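Local coordinates for protein EmrA (Aquifex aeolicus, PDB 4TKO) that serves as the periplasmic adaptor of a major facilitator superfamily multidrug efflux pump and probably takes part in the export of xenobiotics, at residues Gly29-Val34 and Ala49-Thr54; Tyr55-Lys60 and Gln215-Thr220; Thr220-Pro225 and Gln245-Leu250; Gly39-Arg44 and Asp227-Lys232; Leu23-Ser28 and Asp239-Gly244. One frame throughout, in Å; residues are numbered along the deposited sequence.

In the fold
Four contacts build the barrel-sandwich hybrid domain, and interaction 2 joins helices 54-68 and 202-218 at the base of the predicted coiled-coil hairpin. Interaction 1 lies mid-way in a small sheet; strand 221-223 flanks it on one side, through L51 N to T220 O at 2.8 Å, and strand 240-241 on the other, through V31 N to D239 O at 2.9 Å. T220 belongs to interactions 2 and 3, centred about 17 Å apart. Interactions 3 and 4 are joined through strands 246-251 and 228-233, with A249 O 2.7 Å from A231 N. Interaction 5 adjoins 1, 2 and 3; isopropyl alcohol, probably from the crystallisation liquor, lies about 4 Å from the A243 side chain.

Interaction 1: residues Gly29-Val34 and Ala49-Thr54; sequences GKVIEV and AKLDPT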
# COMPACT_ATOMS: atom_id res chain seq x y z
N GLY A 29 15.21 20.81 8.10
CA GLY A 29 14.28 21.60 8.87
C GLY A 29 14.98 22.51 9.85
O GLY A 29 16.20 22.56 9.87
N LYS A 30 14.19 23.22 10.66
CA LYS A 30 14.70 24.16 11.65
C LYS A 30 14.71 23.51 13.02
O LYS A 30 13.66 23.05 13.50
CB LYS A 30 13.84 25.44 11.70
CG LYS A 30 14.39 26.52 12.62
CD LYS A 30 13.51 27.75 12.71
CE LYS A 30 14.34 29.02 12.59
NZ LYS A 30 14.46 29.42 11.14
N VAL A 31 15.88 23.45 13.66
CA VAL A 31 15.93 22.88 15.00
C VAL A 31 15.15 23.74 15.96
O VAL A 31 15.39 24.95 16.05
CB VAL A 31 17.36 22.76 15.53
CG1 VAL A 31 17.33 22.21 16.94
CG2 VAL A 31 18.20 21.90 14.62
N ILE A 32 14.22 23.15 16.70
CA ILE A 32 13.48 23.96 17.68
C ILE A 32 13.66 23.53 19.13
O ILE A 32 13.26 24.26 20.03
CB ILE A 32 11.98 23.98 17.37
CG1 ILE A 32 11.37 22.58 17.49
CG2 ILE A 32 11.73 24.59 16.03
CD1 ILE A 32 9.90 22.57 17.22
N GLU A 33 14.26 22.37 19.36
CA GLU A 33 14.48 21.84 20.71
C GLU A 33 15.71 20.94 20.75
O GLU A 33 15.91 20.12 19.86
CB GLU A 33 13.26 21.07 21.20
CG GLU A 33 11.99 21.87 21.27
CD GLU A 33 12.04 22.90 22.39
OE1 GLU A 33 12.97 22.83 23.22
OE2 GLU A 33 11.13 23.76 22.42
N VAL A 34 16.51 21.09 21.80
CA VAL A 34 17.64 20.20 22.02
C VAL A 34 17.52 19.54 23.39
O VAL A 34 17.54 20.20 24.41
CB VAL A 34 18.97 20.96 21.94
CG1 VAL A 34 20.13 20.01 22.09
CG2 VAL A 34 19.05 21.68 20.61
N ALA A 49 17.01 15.59 19.86
CA ALA A 49 16.66 16.91 19.34
C ALA A 49 15.45 16.83 18.44
O ALA A 49 15.02 15.74 18.08
CB ALA A 49 17.81 17.49 18.61
N LYS A 50 14.90 17.97 18.05
CA LYS A 50 13.65 17.95 17.32
C LYS A 50 13.56 19.11 16.34
O LYS A 50 14.01 20.22 16.64
CB LYS A 50 12.48 17.97 18.31
CG LYS A 50 11.12 18.19 17.71
CD LYS A 50 10.29 19.11 18.61
CE LYS A 50 8.84 18.65 18.68
NZ LYS A 50 8.71 17.40 19.49
N LEU A 51 13.00 18.85 15.16
CA LEU A 51 12.79 19.89 14.16
C LEU A 51 11.34 20.40 14.19
O LEU A 51 10.43 19.73 14.66
CB LEU A 51 13.13 19.38 12.77
CG LEU A 51 14.56 18.85 12.51
CD1 LEU A 51 14.72 18.38 11.07
CD2 LEU A 51 15.61 19.90 12.84
N ASP A 52 11.14 21.62 13.70
CA ASP A 52 9.80 22.16 13.51
C ASP A 52 9.08 21.42 12.38
O ASP A 52 9.51 21.46 11.23
CB ASP A 52 9.89 23.65 13.20
CG ASP A 52 8.54 24.29 12.92
OD1 ASP A 52 7.52 23.76 13.40
OD2 ASP A 52 8.51 25.35 12.24
N PRO A 53 7.96 20.74 12.69
CA PRO A 53 7.34 19.86 11.69
C PRO A 53 6.21 20.47 10.86
O PRO A 53 5.67 19.77 10.02
CB PRO A 53 6.78 18.74 12.55
CG PRO A 53 6.33 19.47 13.79
CD PRO A 53 7.26 20.65 13.98
N THR A 54 5.85 21.72 11.12
CA THR A 54 4.62 22.25 10.55
C THR A 54 4.56 22.03 9.03
O THR A 54 3.55 21.56 8.51
CB THR A 54 4.43 23.75 10.89
OG1 THR A 54 5.63 24.47 10.61
CG2 THR A 54 4.11 23.91 12.36
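The carbonyl oxygen K50 O is gripped by two backbone N-H groups of the facing strand. I32 N gives the shorter and straighter bond, 2.9 Å from K50 O and almost linear at 166°, lying in the carbonyl plane; E33 N adds a weak second one at 3.5 Å. Two consecutive residues therefore share one partner, and the register slips by one between the V31-L51 and E33-K50 pairs. Single backbone bonds flank this site: D52 N to K30 O at 2.9 Å, nearly along the C=O axis, and K50 N to E33 O at 3.0 Å.

The side chains follow the irregular strand. I32 suits its position because its two branches reach different partners. CG2 rests 3.5 Å from D52 CB, while CD1, at the end of an extended chi2, lies 3.7 Å from K50 CD on the aliphatic part of that bent lysine. L51 begins pointing away from strand 29-34, but its branches turn back, and its CD2 lies 3.7 Å from V31 CG2. Its other methyl, CD1, lies beside the backbone of G29. Glycine fits there because, with phi at 164°, a CB would be jammed against the carbonyl oxygen of the preceding residue, and it would also point toward that methyl. D52, with CG anti to its backbone N, accepts a weak capping bond from T54 N as the chain turns into helix 54-68.

I32 and E33 set against K50 form a classic beta bulge, here in an antiparallel pair of the barrel-sandwich hybrid domain of a membrane fusion protein.

Interaction 2: residues Tyr55-Lys60 and Gln215-Thr220; sequences YYELEK and QKIKDT
Y56 points from helix 54-68 toward the end of helix 202-218, and its CB already touches the partner, lying 3.8 Å from I217 CG1. Beyond it the ring carbons CG and CD1 pass K216, whose CB stands over one face toward the rim, 4.3 Å from the centroid of the Y56 ring and 23° off the normal. This is a CH-pi contact. At CD2 the approach is oblique: the methyl T220 CG2 comes to 3.8 Å from Y56 CD2. The tip, Y56 OH, leaves the helix pair and hydrogen-bonds to the backbone oxygen of S28.

I217 is the other main contributor, an aliphatic branch that reaches in among backbone and methylenes: its CD1 lies 3.6 Å from both Y56 O and E57 CG and 3.7 Å from K60 CD, meeting carbon rather than charge on the last two. T220, just past the helix end, is tied back to it: OG1 donates to I217 O, which also accepts from T220 N, and this bond fixes the rotation that turns CG2 to the ring.

At the margin E59 OE2 and K216 NZ form a long salt bridge of 3.8 Å, while K60 NZ pairs with E214. No hydrogen bond crosses between the two segments. The two helices, each in a predicted coiled coil, are therefore joined here chiefly by apolar contact, with the charges probably adding loose electrostatic attraction.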
# COMPACT_ATOMS: atom_id res chain seq x y z
N TYR A 55 5.66 22.31 8.34
CA TYR A 55 5.71 22.15 6.89
C TYR A 55 5.36 20.73 6.44
O TYR A 55 4.54 20.55 5.55
CB TYR A 55 7.09 22.51 6.38
CG TYR A 55 7.23 22.46 4.88
CD1 TYR A 55 7.32 21.24 4.21
CD2 TYR A 55 7.30 23.62 4.13
CE1 TYR A 55 7.46 21.20 2.83
CE2 TYR A 55 7.45 23.59 2.75
CZ TYR A 55 7.53 22.37 2.11
OH TYR A 55 7.66 22.35 0.75
N TYR A 56 6.01 19.74 7.04
CA TYR A 56 5.77 18.36 6.67
C TYR A 56 4.35 17.94 7.03
O TYR A 56 3.78 17.04 6.40
CB TYR A 56 6.79 17.43 7.34
CG TYR A 56 8.20 17.64 6.84
CD1 TYR A 56 8.48 17.61 5.48
CD2 TYR A 56 9.25 17.90 7.71
CE1 TYR A 56 9.76 17.82 5.00
CE2 TYR A 56 10.55 18.11 7.24
CZ TYR A 56 10.80 18.06 5.88
OH TYR A 56 12.07 18.26 5.41
N GLU A 57 3.78 18.59 8.04
CA GLU A 57 2.41 18.28 8.46
C GLU A 57 1.39 18.92 7.53
O GLU A 57 0.32 18.36 7.29
CB GLU A 57 2.19 18.70 9.90
CG GLU A 57 2.79 17.72 10.87
CD GLU A 57 2.64 18.15 12.32
OE1 GLU A 57 2.63 19.37 12.59
OE2 GLU A 57 2.53 17.25 13.19
N LEU A 58 1.72 20.09 7.02
CA LEU A 58 0.89 20.71 6.00
C LEU A 58 0.90 19.83 4.76
O LEU A 58 -0.16 19.49 4.22
CB LEU A 58 1.39 22.12 5.67
CG LEU A 58 0.55 22.84 4.61
CD1 LEU A 58 -0.76 23.35 5.21
CD2 LEU A 58 1.33 23.97 3.94
N GLU A 59 2.09 19.47 4.32
CA GLU A 59 2.28 18.61 3.16
C GLU A 59 1.42 17.36 3.25
O GLU A 59 0.83 16.94 2.26
CB GLU A 59 3.75 18.24 3.01
CG GLU A 59 4.06 17.32 1.83
CD GLU A 59 5.48 16.74 1.89
OE1 GLU A 59 5.77 15.97 2.83
OE2 GLU A 59 6.30 17.07 1.00
N LYS A 60 1.35 16.77 4.43
CA LYS A 60 0.55 15.57 4.63
C LYS A 60 -0.93 15.90 4.51
O LYS A 60 -1.69 15.18 3.88
CB LYS A 60 0.83 14.93 5.99
CG LYS A 60 -0.12 13.80 6.35
CD LYS A 60 0.14 13.28 7.76
CE LYS A 60 -0.98 12.39 8.24
NZ LYS A 60 -0.97 12.20 9.72
N GLN A 215 6.18 9.70 7.46
CA GLN A 215 7.54 9.33 7.81
C GLN A 215 8.36 10.57 8.03
O GLN A 215 9.05 10.70 9.04
CB GLN A 215 8.19 8.45 6.75
CG GLN A 215 8.35 7.01 7.21
CD GLN A 215 9.08 6.89 8.53
OE1 GLN A 215 10.08 7.56 8.74
NE2 GLN A 215 8.58 6.03 9.42
N LYS A 216 8.27 11.50 7.09
CA LYS A 216 9.02 12.74 7.19
C LYS A 216 8.70 13.43 8.52
O LYS A 216 9.58 13.97 9.18
CB LYS A 216 8.72 13.66 6.00
CG LYS A 216 9.02 13.03 4.65
CD LYS A 216 8.91 14.01 3.49
CE LYS A 216 9.09 13.26 2.17
NZ LYS A 216 8.44 13.94 1.00
N ILE A 217 7.43 13.37 8.93
CA ILE A 217 7.01 13.98 10.17
C ILE A 217 7.66 13.27 11.35
O ILE A 217 8.17 13.91 12.27
CB ILE A 217 5.47 13.95 10.31
CG1 ILE A 217 4.83 14.89 9.29
CG2 ILE A 217 5.05 14.36 11.72
CD1 ILE A 217 3.37 14.63 9.07
N LYS A 218 7.65 11.95 11.33
CA LYS A 218 8.28 11.16 12.38
C LYS A 218 9.81 11.38 12.41
O LYS A 218 10.43 11.34 13.47
CB LYS A 218 7.93 9.68 12.19
CG LYS A 218 8.60 8.73 13.17
CD LYS A 218 8.07 7.31 13.01
CE LYS A 218 9.07 6.29 13.53
NZ LYS A 218 10.36 6.33 12.77
N ASP A 219 10.40 11.63 11.24
CA ASP A 219 11.84 11.83 11.15
C ASP A 219 12.30 13.20 11.67
O ASP A 219 13.51 13.50 11.64
CB ASP A 219 12.32 11.67 9.71
CG ASP A 219 12.34 10.22 9.26
OD1 ASP A 219 12.59 9.32 10.12
OD2 ASP A 219 12.08 9.98 8.04
N THR A 220 11.36 14.02 12.12
CA THR A 220 11.73 15.33 12.63
C THR A 220 12.23 15.20 14.06
O THR A 220 12.81 16.14 14.60
CB THR A 220 10.58 16.34 12.56
OG1 THR A 220 9.44 15.82 13.25
CG2 THR A 220 10.21 16.64 11.11

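Interaction 3: residues Thr220-Pro225 and Gln245-Leu250; sequences TVLIAP and QPAFAL
A247 is the first residue of 245-250 to touch the other segment, and its CB sits 3.7 Å from L222 CD2. A small methyl suits this spot, where L222 CD2 is already shared with the F248 ring. The next residue, F248, also turns toward strand 221-223, since A247 and F248 together face L23 in a classic beta bulge. Its ring presents an edge: L222 CD2 lies near the ring plane, 3.7 Å from F248 CD1 and 3.8 Å from F248 CE1. One leucine methyl thus rests at once on an alanine and on the rim of an aromatic ring. L222 carries it there with CG anti to the backbone N, chi1 180°.

A249 is directed elsewhere, and contact resumes at L250. Its CD2 approaches two groups more loosely, A224 CB at 4.3 Å and P225 CD at the same separation. The compact proline ring and the alanine methyl are the two apolar groups that meet the leucine end.

No hydrogen bond joins the segments. Their touching parts run within 24° of each other, yet even the closest CA atoms, A224 CA and L250 CA, are 8.4 Å apart, too far for strand pairing. They belong to opposing sheets: L222 bonds through its backbone to strand 47-51, while A249 pairs with strand 228-233, and F248 also packs on L48 of the first layer and V230 of the second.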
# COMPACT_ATOMS: atom_id res chain seq x y z
N THR A 220 11.36 14.02 12.12
CA THR A 220 11.73 15.33 12.63
C THR A 220 12.23 15.20 14.06
O THR A 220 12.81 16.14 14.60
CB THR A 220 10.58 16.34 12.56
OG1 THR A 220 9.44 15.82 13.25
CG2 THR A 220 10.21 16.64 11.11
N VAL A 221 12.03 14.04 14.66
CA VAL A 221 12.66 13.80 15.95
C VAL A 221 13.87 12.89 15.80
O VAL A 221 13.76 11.73 15.43
CB VAL A 221 11.69 13.19 16.98
CG1 VAL A 221 12.42 13.00 18.30
CG2 VAL A 221 10.49 14.10 17.18
N LEU A 222 15.03 13.44 16.11
CA LEU A 222 16.27 12.69 16.13
C LEU A 222 16.40 11.76 17.34
O LEU A 222 16.64 12.22 18.45
CB LEU A 222 17.44 13.68 16.10
CG LEU A 222 18.84 13.07 16.12
CD1 LEU A 222 18.97 12.00 15.04
CD2 LEU A 222 19.86 14.15 15.90
N ILE A 223 16.25 10.45 17.14
CA ILE A 223 16.37 9.54 18.28
C ILE A 223 17.68 8.77 18.19
O ILE A 223 18.23 8.61 17.10
CB ILE A 223 15.19 8.55 18.38
CG1 ILE A 223 15.30 7.44 17.35
CG2 ILE A 223 13.87 9.27 18.24
CD1 ILE A 223 14.22 6.39 17.50
N ALA A 224 18.16 8.30 19.34
CA ALA A 224 19.47 7.65 19.41
C ALA A 224 19.41 6.19 18.95
O ALA A 224 18.57 5.42 19.42
CB ALA A 224 20.02 7.73 20.82
N PRO A 225 20.31 5.82 18.02
CA PRO A 225 20.39 4.50 17.38
C PRO A 225 20.99 3.42 18.27
O PRO A 225 20.80 2.23 18.03
CB PRO A 225 21.28 4.75 16.17
CG PRO A 225 22.19 5.87 16.62
CD PRO A 225 21.33 6.75 17.49
N GLN A 245 23.06 15.83 7.60
CA GLN A 245 24.06 16.69 8.16
C GLN A 245 24.18 16.47 9.63
O GLN A 245 23.22 16.51 10.32
CB GLN A 245 23.63 18.11 7.92
CG GLN A 245 24.36 19.17 8.71
CD GLN A 245 23.73 20.53 8.63
OE1 GLN A 245 22.81 20.73 7.92
NE2 GLN A 245 24.24 21.46 9.36
N PRO A 246 25.40 16.23 10.08
CA PRO A 246 25.73 15.82 11.45
C PRO A 246 25.19 16.78 12.52
O PRO A 246 25.43 17.99 12.49
CB PRO A 246 27.26 15.83 11.45
CG PRO A 246 27.63 15.63 10.02
CD PRO A 246 26.60 16.40 9.26
N ALA A 247 24.46 16.22 13.48
CA ALA A 247 23.88 16.96 14.59
C ALA A 247 24.62 16.65 15.90
O ALA A 247 24.94 17.57 16.66
CB ALA A 247 22.39 16.63 14.72
N PHE A 248 24.86 15.36 16.17
CA PHE A 248 25.68 14.94 17.31
C PHE A 248 26.69 13.90 16.89
O PHE A 248 26.58 13.29 15.82
CB PHE A 248 24.84 14.34 18.45
CG PHE A 248 23.72 15.22 18.91
CD1 PHE A 248 22.54 15.32 18.19
CD2 PHE A 248 23.84 15.94 20.09
CE1 PHE A 248 21.52 16.13 18.62
CE2 PHE A 248 22.81 16.76 20.52
CZ PHE A 248 21.65 16.84 19.80
N ALA A 249 27.67 13.69 17.76
CA ALA A 249 28.50 12.50 17.70
C ALA A 249 28.21 11.61 18.92
O ALA A 249 28.18 12.09 20.04
CB ALA A 249 29.94 12.88 17.63
N LEU A 250 27.98 10.33 18.68
CA LEU A 250 27.69 9.40 19.76
C LEU A 250 28.80 8.37 19.88
O LEU A 250 29.22 7.79 18.89
CB LEU A 250 26.37 8.68 19.53
CG LEU A 250 25.64 8.31 20.81
CD1 LEU A 250 25.37 9.55 21.62
CD2 LEU A 250 24.34 7.61 20.47

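Interaction 4: residues Gly39-Arg44 and Asp227-Lys232; sequences GDYVKR and DGVVAK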
# COMPACT_ATOMS: atom_id res chain seq x y z
N GLY A 39 28.39 15.42 26.59
CA GLY A 39 28.55 14.71 27.85
C GLY A 39 27.39 13.85 28.34
O GLY A 39 27.57 13.05 29.25
N ASP A 40 26.20 13.99 27.75
CA ASP A 40 25.07 13.18 28.22
C ASP A 40 25.21 11.72 27.80
O ASP A 40 25.64 11.43 26.69
CB ASP A 40 23.74 13.72 27.71
CG ASP A 40 23.34 15.00 28.41
OD1 ASP A 40 23.94 15.27 29.47
OD2 ASP A 40 22.45 15.73 27.89
N TYR A 41 24.85 10.82 28.72
CA TYR A 41 24.65 9.42 28.38
C TYR A 41 23.23 9.26 27.88
O TYR A 41 22.29 9.83 28.46
CB TYR A 41 24.89 8.51 29.57
CG TYR A 41 24.92 7.04 29.21
CD1 TYR A 41 26.08 6.44 28.75
CD2 TYR A 41 23.78 6.26 29.32
CE1 TYR A 41 26.10 5.09 28.40
CE2 TYR A 41 23.79 4.92 28.98
CZ TYR A 41 24.95 4.33 28.53
OH TYR A 41 24.97 2.99 28.20
N VAL A 42 23.07 8.53 26.78
CA VAL A 42 21.74 8.36 26.22
C VAL A 42 21.47 6.92 25.84
O VAL A 42 22.34 6.18 25.40
CB VAL A 42 21.50 9.26 24.99
CG1 VAL A 42 21.24 10.68 25.43
CG2 VAL A 42 22.68 9.20 24.05
N LYS A 43 20.21 6.55 26.06
CA LYS A 43 19.76 5.19 25.86
C LYS A 43 19.15 5.09 24.47
O LYS A 43 18.46 6.02 24.01
CB LYS A 43 18.75 4.81 26.96
CG LYS A 43 18.80 3.36 27.41
CD LYS A 43 19.98 3.06 28.33
CE LYS A 43 19.97 1.59 28.77
NZ LYS A 43 20.98 1.28 29.84
N ARG A 44 19.43 3.99 23.79
CA ARG A 44 18.84 3.70 22.49
C ARG A 44 17.35 4.00 22.49
O ARG A 44 16.59 3.39 23.23
CB ARG A 44 19.09 2.24 22.11
CG ARG A 44 18.27 1.77 20.95
CD ARG A 44 18.73 0.39 20.44
NE ARG A 44 18.49 -0.70 21.39
CZ ARG A 44 17.29 -1.19 21.66
NH1 ARG A 44 16.21 -0.67 21.08
NH2 ARG A 44 17.15 -2.18 22.54
N ASP A 227 22.88 2.85 22.61
CA ASP A 227 23.31 3.44 23.89
C ASP A 227 24.68 4.05 23.69
O ASP A 227 25.52 3.47 23.02
CB ASP A 227 23.37 2.38 25.00
CG ASP A 227 22.06 1.62 25.16
OD1 ASP A 227 21.07 2.23 25.61
OD2 ASP A 227 22.04 0.40 24.84
N GLY A 228 24.93 5.22 24.28
CA GLY A 228 26.21 5.88 24.09
C GLY A 228 26.28 7.23 24.77
O GLY A 228 25.31 7.64 25.44
N VAL A 229 27.40 7.93 24.63
CA VAL A 229 27.52 9.24 25.25
C VAL A 229 27.74 10.30 24.17
O VAL A 229 28.42 10.05 23.17
CB VAL A 229 28.65 9.29 26.31
CG1 VAL A 229 28.62 8.03 27.15
CG2 VAL A 229 29.99 9.39 25.66
N VAL A 230 27.17 11.48 24.38
CA VAL A 230 27.26 12.53 23.39
C VAL A 230 28.63 13.16 23.41
O VAL A 230 28.99 13.88 24.33
CB VAL A 230 26.20 13.61 23.59
CG1 VAL A 230 26.29 14.62 22.49
CG2 VAL A 230 24.83 12.98 23.61
N ALA A 231 29.38 12.87 22.36
CA ALA A 231 30.77 13.30 22.22
C ALA A 231 30.89 14.70 21.67
O ALA A 231 31.88 15.39 21.95
CB ALA A 231 31.53 12.31 21.34
N LYS A 232 29.90 15.12 20.86
CA LYS A 232 29.87 16.45 20.27
C LYS A 232 28.44 16.85 19.95
O LYS A 232 27.59 16.00 19.68
CB LYS A 232 30.73 16.52 18.99
CG LYS A 232 32.22 16.25 19.22
CD LYS A 232 33.10 17.45 18.81
CE LYS A 232 34.50 17.39 19.47
NZ LYS A 232 34.48 17.99 20.85
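An antiparallel ladder within the barrel-sandwich hybrid joins 39-44 to 227-232, and it is regularly hydrogen-bonded at its centre and looser toward K43 and R44. In the central part V42 and G228 form a hydrogen-bonded pair, with V42 N 2.8 Å from G228 O and G228 N 3.0 Å from V42 O. The ladder runs on through V230 N to D40 O at 2.8 Å and ends with G39 N donating to V230 O. G39 takes a positive phi of 90°, a conformation that suits glycine at the entry to the strand. G228 is almost fully extended, and its missing side chain would lie on the same face as V42, whose CG2 stands beside G228 O.

Y41 and V229 occupy the other face as a non-hydrogen-bonded pair. The Y41 ring sets one face over G228 O and an edge against V229, with Y41 CD1 3.4 Å from V229 CG1. At the ring's far end Y41 OH lies 3.6 Å from D227 CB, and the ring and carboxylate planes are nearly parallel. Strand 246-251 is the next strand of this sheet, beyond 228-233; V42 touches its L250 and V230 its F248.

Toward the other end K43 and R44 are exposed. K43 lays its methylenes along D227, but its NZ remains 4.3 Å from D227 OD1, beyond a salt bridge, so any charge attraction is probably modest. What secures the aspartate is a backbone bond: R44 N lies 3.0 Å from D227 OD1 and meets it from above the carboxylate plane, 59° out of it.

Interaction 5: residues Leu23-Ser28 and Asp239-Gly244; sequences LSFRVS and DVVRAG
This is a backbone-led contact between two turning segments of the barrel-sandwich hybrid, where the chain leaving strand 7-24 passes the loop after strand 240-241. A single hydrogen bond links them: G244 N donates to F25 O at 2.8 Å, with an N-H...O angle of 161° and an approach nearly along the C=O axis. The neighbouring A243 CA adds a CA-H...O contact to the same oxygen at 3.5 Å. Glycine suits position 244 because its phi is positive, 83°. Separately, S24 OG lies 3.2 Å from G244 CA.

Beneath the bond F25 and V241, both buried and apolar, meet. With CG anti to its carbonyl carbon (chi1 -63°), F25 sets its ring beside V241. The phenylalanine crosses the valine at about a right angle, with F25 CD1 4.0 Å from V241 CG2, and both side chains also pack on L51 of strand 47-51. The outer side is more open: R26 turns away to form a salt bridge with D219, and the small A243 rests its CB 3.6 Å from R26 O.

Further along, S28 is short enough to pass close beside the opposite chain, and its CB, rather than its hydroxyl, comes 3.2 Å from V241 O.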
# COMPACT_ATOMS: atom_id res chain seq x y z
N LEU A 23 25.30 11.50 14.04
CA LEU A 23 23.85 11.38 13.87
C LEU A 23 23.29 12.54 13.08
O LEU A 23 23.73 13.68 13.21
CB LEU A 23 23.13 11.32 15.21
CG LEU A 23 23.73 10.30 16.17
CD1 LEU A 23 22.94 10.29 17.46
CD2 LEU A 23 23.75 8.95 15.50
N SER A 24 22.26 12.26 12.30
CA SER A 24 21.68 13.28 11.46
C SER A 24 20.16 13.10 11.40
O SER A 24 19.65 12.05 11.77
CB SER A 24 22.30 13.22 10.07
OG SER A 24 21.81 12.09 9.38
N PHE A 25 19.44 14.13 10.97
CA PHE A 25 18.02 14.00 10.64
C PHE A 25 17.90 13.45 9.22
O PHE A 25 18.77 13.72 8.37
CB PHE A 25 17.29 15.35 10.75
CG PHE A 25 17.27 15.95 12.14
CD1 PHE A 25 18.34 16.69 12.61
CD2 PHE A 25 16.16 15.79 12.97
CE1 PHE A 25 18.33 17.24 13.89
CE2 PHE A 25 16.13 16.33 14.24
CZ PHE A 25 17.22 17.06 14.70
N ARG A 26 16.86 12.66 8.95
CA ARG A 26 16.65 12.12 7.60
C ARG A 26 15.91 13.12 6.74
O ARG A 26 15.76 12.93 5.53
CB ARG A 26 15.92 10.78 7.66
CG ARG A 26 16.57 9.75 8.60
CD ARG A 26 15.85 8.42 8.59
NE ARG A 26 15.58 7.97 7.23
CZ ARG A 26 14.41 7.51 6.80
NH1 ARG A 26 13.38 7.41 7.64
NH2 ARG A 26 14.25 7.12 5.54
N VAL A 27 15.47 14.20 7.35
CA VAL A 27 14.88 15.32 6.62
C VAL A 27 15.54 16.63 7.05
O VAL A 27 16.20 16.69 8.11
CB VAL A 27 13.34 15.43 6.85
CG1 VAL A 27 12.63 14.20 6.33
CG2 VAL A 27 13.03 15.62 8.31
N SER A 28 15.36 17.67 6.26
CA SER A 28 15.86 18.98 6.64
C SER A 28 14.79 19.75 7.42
O SER A 28 13.62 19.39 7.41
CB SER A 28 16.29 19.77 5.40
OG SER A 28 15.18 20.09 4.60
N ASP A 239 18.99 26.66 14.36
CA ASP A 239 19.82 26.38 13.18
C ASP A 239 19.00 25.65 12.11
O ASP A 239 18.13 24.84 12.45
CB ASP A 239 21.05 25.54 13.58
CG ASP A 239 22.04 26.31 14.50
OD1 ASP A 239 22.00 27.57 14.56
OD2 ASP A 239 22.88 25.65 15.14
N VAL A 240 19.22 25.96 10.84
CA VAL A 240 18.57 25.18 9.77
C VAL A 240 19.52 24.08 9.34
O VAL A 240 20.61 24.35 8.83
CB VAL A 240 18.21 26.01 8.50
CG1 VAL A 240 17.74 25.06 7.42
CG2 VAL A 240 17.14 27.00 8.76
N VAL A 241 19.13 22.84 9.53
CA VAL A 241 19.98 21.75 9.10
C VAL A 241 19.46 21.10 7.82
O VAL A 241 18.29 21.26 7.45
CB VAL A 241 20.12 20.67 10.16
CG1 VAL A 241 20.64 21.28 11.43
CG2 VAL A 241 18.78 20.01 10.42
N ARG A 242 20.30 20.30 7.21
CA ARG A 242 19.91 19.55 6.06
C ARG A 242 19.85 18.10 6.36
O ARG A 242 20.38 17.65 7.32
CB ARG A 242 20.94 19.75 5.01
CG ARG A 242 20.90 21.11 4.42
CD ARG A 242 22.10 21.31 3.57
NE ARG A 242 21.91 22.40 2.66
CZ ARG A 242 22.89 23.15 2.21
NH1 ARG A 242 24.11 22.91 2.61
NH2 ARG A 242 22.65 24.14 1.39
N ALA A 243 19.17 17.35 5.54
CA ALA A 243 19.14 15.90 5.70
C ALA A 243 20.55 15.32 5.64
O ALA A 243 21.32 15.61 4.72
CB ALA A 243 18.32 15.29 4.66
N GLY A 244 20.87 14.50 6.65
CA GLY A 244 22.13 13.80 6.72
C GLY A 244 23.29 14.59 7.27
O GLY A 244 24.37 14.05 7.45